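Local coordinates for 11S globulin seed storage protein (Amaranthus hypochondriacus, PDB 3QAC) that serves as a seed storage protein, a nutrient reservoir built from bicupin subunits that assemble into hexamers, at the interface of chains A and B. Coordinates in Å, arbitrary orientation; residue numbers count along the deposited sequence, not the author numbering. Chains: chain A/B, 11S globulin seed storage protein.

The interface of chains A and B. Residues chain A 215-216, 219-220, 223; chain B 338, 358, 360, 385-387.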
ATOM      1  N   PHE A 215      26.400  -1.510  20.263  1.00 49.66           N
ATOM      2  CA  PHE A 215      26.865  -0.217  20.731  1.00 50.40           C
ATOM      3  C   PHE A 215      28.200  -0.287  21.475  1.00 53.66           C
ATOM      4  O   PHE A 215      28.526  -1.278  22.140  1.00 50.50           O
ATOM      5  CB  PHE A 215      25.804   0.473  21.591  1.00 47.16           C
ATOM      6  CG  PHE A 215      24.574   0.887  20.826  1.00 44.08           C
ATOM      7  CD1 PHE A 215      24.578   2.044  20.060  1.00 41.83           C
ATOM      8  CD2 PHE A 215      23.407   0.130  20.899  1.00 42.70           C
ATOM      9  CE1 PHE A 215      23.449   2.441  19.364  1.00 44.26           C
ATOM     10  CE2 PHE A 215      22.267   0.513  20.208  1.00 41.73           C
ATOM     11  CZ  PHE A 215      22.282   1.674  19.442  1.00 44.27           C
ATOM     12  N   GLU A 216      28.975   0.779  21.314  1.00 50.51           N
ATOM     13  CA  GLU A 216      30.104   1.066  22.176  1.00 54.14           C
ATOM     14  C   GLU A 216      29.661   0.882  23.630  1.00 53.74           C
ATOM     15  O   GLU A 216      28.721   1.531  24.088  1.00 54.98           O
ATOM     16  CB  GLU A 216      30.556   2.507  21.923  1.00 57.63           C
ATOM     17  CG  GLU A 216      32.045   2.728  21.965  1.00 62.20           C
ATOM     18  CD  GLU A 216      32.532   3.008  23.355  1.00 68.18           C
ATOM     19  OE1 GLU A 216      32.784   2.039  24.114  1.00 68.10           O
ATOM     20  OE2 GLU A 216      32.652   4.208  23.687  1.00 74.33           O
ATOM     21  N   LEU A 219      29.201   4.095  25.834  1.00 55.83           N
ATOM     22  CA  LEU A 219      27.920   4.710  25.498  1.00 53.52           C
ATOM     23  C   LEU A 219      26.752   3.996  26.174  1.00 55.28           C
ATOM     24  O   LEU A 219      25.829   4.645  26.662  1.00 51.70           O
ATOM     25  CB  LEU A 219      27.709   4.756  23.976  1.00 55.82           C
ATOM     26  CG  LEU A 219      28.182   6.015  23.228  1.00 59.75           C
ATOM     27  CD1 LEU A 219      28.073   5.879  21.699  1.00 53.71           C
ATOM     28  CD2 LEU A 219      27.420   7.239  23.701  1.00 55.64           C
ATOM     29  N   LEU A 220      26.798   2.666  26.213  1.00 50.59           N
ATOM     30  CA  LEU A 220      25.747   1.899  26.880  1.00 49.59           C
ATOM     31  C   LEU A 220      25.660   2.212  28.358  1.00 51.05           C
ATOM     32  O   LEU A 220      24.587   2.551  28.869  1.00 49.94           O
ATOM     33  CB  LEU A 220      25.947   0.397  26.691  1.00 50.85           C
ATOM     34  CG  LEU A 220      25.419  -0.176  25.378  1.00 47.85           C
ATOM     35  CD1 LEU A 220      25.092  -1.643  25.550  1.00 49.63           C
ATOM     36  CD2 LEU A 220      24.186   0.582  24.905  1.00 50.43           C
ATOM     37  N   SER A 223      24.467   5.535  28.966  1.00 58.32           N
ATOM     38  CA  SER A 223      23.067   5.674  28.596  1.00 56.09           C
ATOM     39  C   SER A 223      22.169   5.299  29.755  1.00 54.13           C
ATOM     40  O   SER A 223      21.209   5.996  30.050  1.00 51.82           O
ATOM     41  CB  SER A 223      22.739   4.811  27.378  1.00 55.73           C
ATOM     42  OG  SER A 223      23.350   5.329  26.215  1.00 53.18           O
TER
ATOM     43  N   PRO B 338      19.852   5.462  23.363  1.00 42.36           N
ATOM     44  CA  PRO B 338      19.687   4.494  22.283  1.00 42.49           C
ATOM     45  C   PRO B 338      18.199   4.224  22.117  1.00 42.71           C
ATOM     46  O   PRO B 338      17.509   3.987  23.098  1.00 40.46           O
ATOM     47  CB  PRO B 338      20.393   3.249  22.823  1.00 41.98           C
ATOM     48  CG  PRO B 338      21.388   3.768  23.806  1.00 43.55           C
ATOM     49  CD  PRO B 338      20.712   4.954  24.444  1.00 44.67           C
ATOM     50  N   GLN B 358      25.774   6.454  16.510  1.00 42.32           N
ATOM     51  CA  GLN B 358      26.028   5.043  16.325  1.00 41.86           C
ATOM     52  C   GLN B 358      24.725   4.275  16.055  1.00 43.28           C
ATOM     53  O   GLN B 358      23.703   4.467  16.745  1.00 38.35           O
ATOM     54  CB  GLN B 358      26.825   4.450  17.493  1.00 37.27           C
ATOM     55  CG  GLN B 358      27.272   3.022  17.194  1.00 51.71           C
ATOM     56  CD  GLN B 358      28.190   2.424  18.246  1.00 55.37           C
ATOM     57  OE1 GLN B 358      28.242   2.879  19.398  1.00 53.41           O
ATOM     58  NE2 GLN B 358      28.909   1.381  17.855  1.00 46.61           N
ATOM     59  N   VAL B 360      23.007   0.424  14.879  1.00 33.40           N
ATOM     60  CA  VAL B 360      23.166  -1.015  14.951  1.00 38.89           C
ATOM     61  C   VAL B 360      22.073  -1.693  14.139  1.00 39.43           C
ATOM     62  O   VAL B 360      20.919  -1.238  14.126  1.00 40.09           O
ATOM     63  CB  VAL B 360      23.030  -1.487  16.406  1.00 43.18           C
ATOM     64  CG1 VAL B 360      23.136  -3.015  16.503  1.00 44.43           C
ATOM     65  CG2 VAL B 360      24.055  -0.799  17.288  1.00 38.79           C
ATOM     66  N   ALA B 385      18.592   0.255  15.648  1.00 31.11           N
ATOM     67  CA  ALA B 385      18.840   0.963  16.892  1.00 33.95           C
ATOM     68  C   ALA B 385      19.892   2.044  16.722  1.00 39.80           C
ATOM     69  O   ALA B 385      20.876   1.870  15.992  1.00 38.26           O
ATOM     70  CB  ALA B 385      19.239   0.008  17.974  1.00 35.30           C
ATOM     71  N   ILE B 386      19.672   3.164  17.406  1.00 39.16           N
ATOM     72  CA  ILE B 386      20.514   4.331  17.253  1.00 38.96           C
ATOM     73  C   ILE B 386      20.624   5.170  18.534  1.00 41.25           C
ATOM     74  O   ILE B 386      19.669   5.263  19.308  1.00 43.86           O
ATOM     75  CB  ILE B 386      20.075   5.190  16.049  1.00 35.94           C
ATOM     76  CG1 ILE B 386      20.768   6.543  16.077  1.00 35.86           C
ATOM     77  CG2 ILE B 386      18.548   5.372  16.020  1.00 41.46           C
ATOM     78  CD1 ILE B 386      20.460   7.394  14.901  1.00 36.29           C
ATOM     79  N   VAL B 387      21.819   5.723  18.759  1.00 38.76           N
ATOM     80  CA  VAL B 387      22.099   6.683  19.829  1.00 41.25           C
ATOM     81  C   VAL B 387      22.763   7.927  19.234  1.00 39.78           C
ATOM     82  O   VAL B 387      23.506   7.857  18.258  1.00 42.61           O
ATOM     83  CB  VAL B 387      22.992   6.070  20.943  1.00 40.43           C
ATOM     84  CG1 VAL B 387      24.326   5.577  20.374  1.00 39.91           C
ATOM     85  CG2 VAL B 387      23.199   7.069  22.086  1.00 42.61           C
TER
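The phenyl ring of A:Phe215 reaches tip first onto two strands of chain B, 354-360 and 385-391, of the C-terminal cupin domain of this 11S globulin. The contact joins neighbouring subunits of the proglobulin trimer; in this family trimers pair into the mature hexamer. With CG anti to the carbonyl carbon (chi1 -68°), the ring points away from its own backbone onto the two strands. Over one face, the CG2 methyl of B:Val360 sits near the ring centre in a CH-pi contact, 3.6 Å from the centroid. The far end abuts strand 385-391: the amide N of B:Ile386 lies in the ring plane at the edge, 3.6 Å from CZ, while the B:Ala385 methyl touches CZ and CE2. The ring edge also comes close to a backbone carbonyl, CE1 lying 3.3 Å from O of B:Gln358. B:Val387 runs past the ring in the opposite direction and presses its CG1 methyl against CE1 (3.4 Å) and CD1. Placed between the backbone N and the carbonyl carbon (chi1 59°), that methyl also meets CD1 of A:Leu219 at 4.0 Å.

B:Gln358 lies antiparallel to the phenylalanine side chain, its amide plane nearly perpendicular to the ring. Extended beyond CG, it carries its carboxamide to the backbone just ahead of helix 217-224. There OE1 accepts a hydrogen bond from the backbone N of A:Glu216 (2.9 Å), nearly straight at the hydrogen, with the N-H meeting OE1 well to the side of the C=O direction (C=O...N 111°) and somewhat tilted from the amide plane. The same oxygen packs against CB of A:Glu216.

One turn further along the helix from A:Leu219, A:Ser223 meets the ring of B:Pro338 through CB, 3.6 Å from the proline CD. Its hydroxyl OG hydrogen-bonds back to O of A:Leu219 (2.6 Å), from above the carbonyl plane. CB of B:Pro338 approaches CZ of A:Phe215 from the side opposite B:Val360, offset towards the tip.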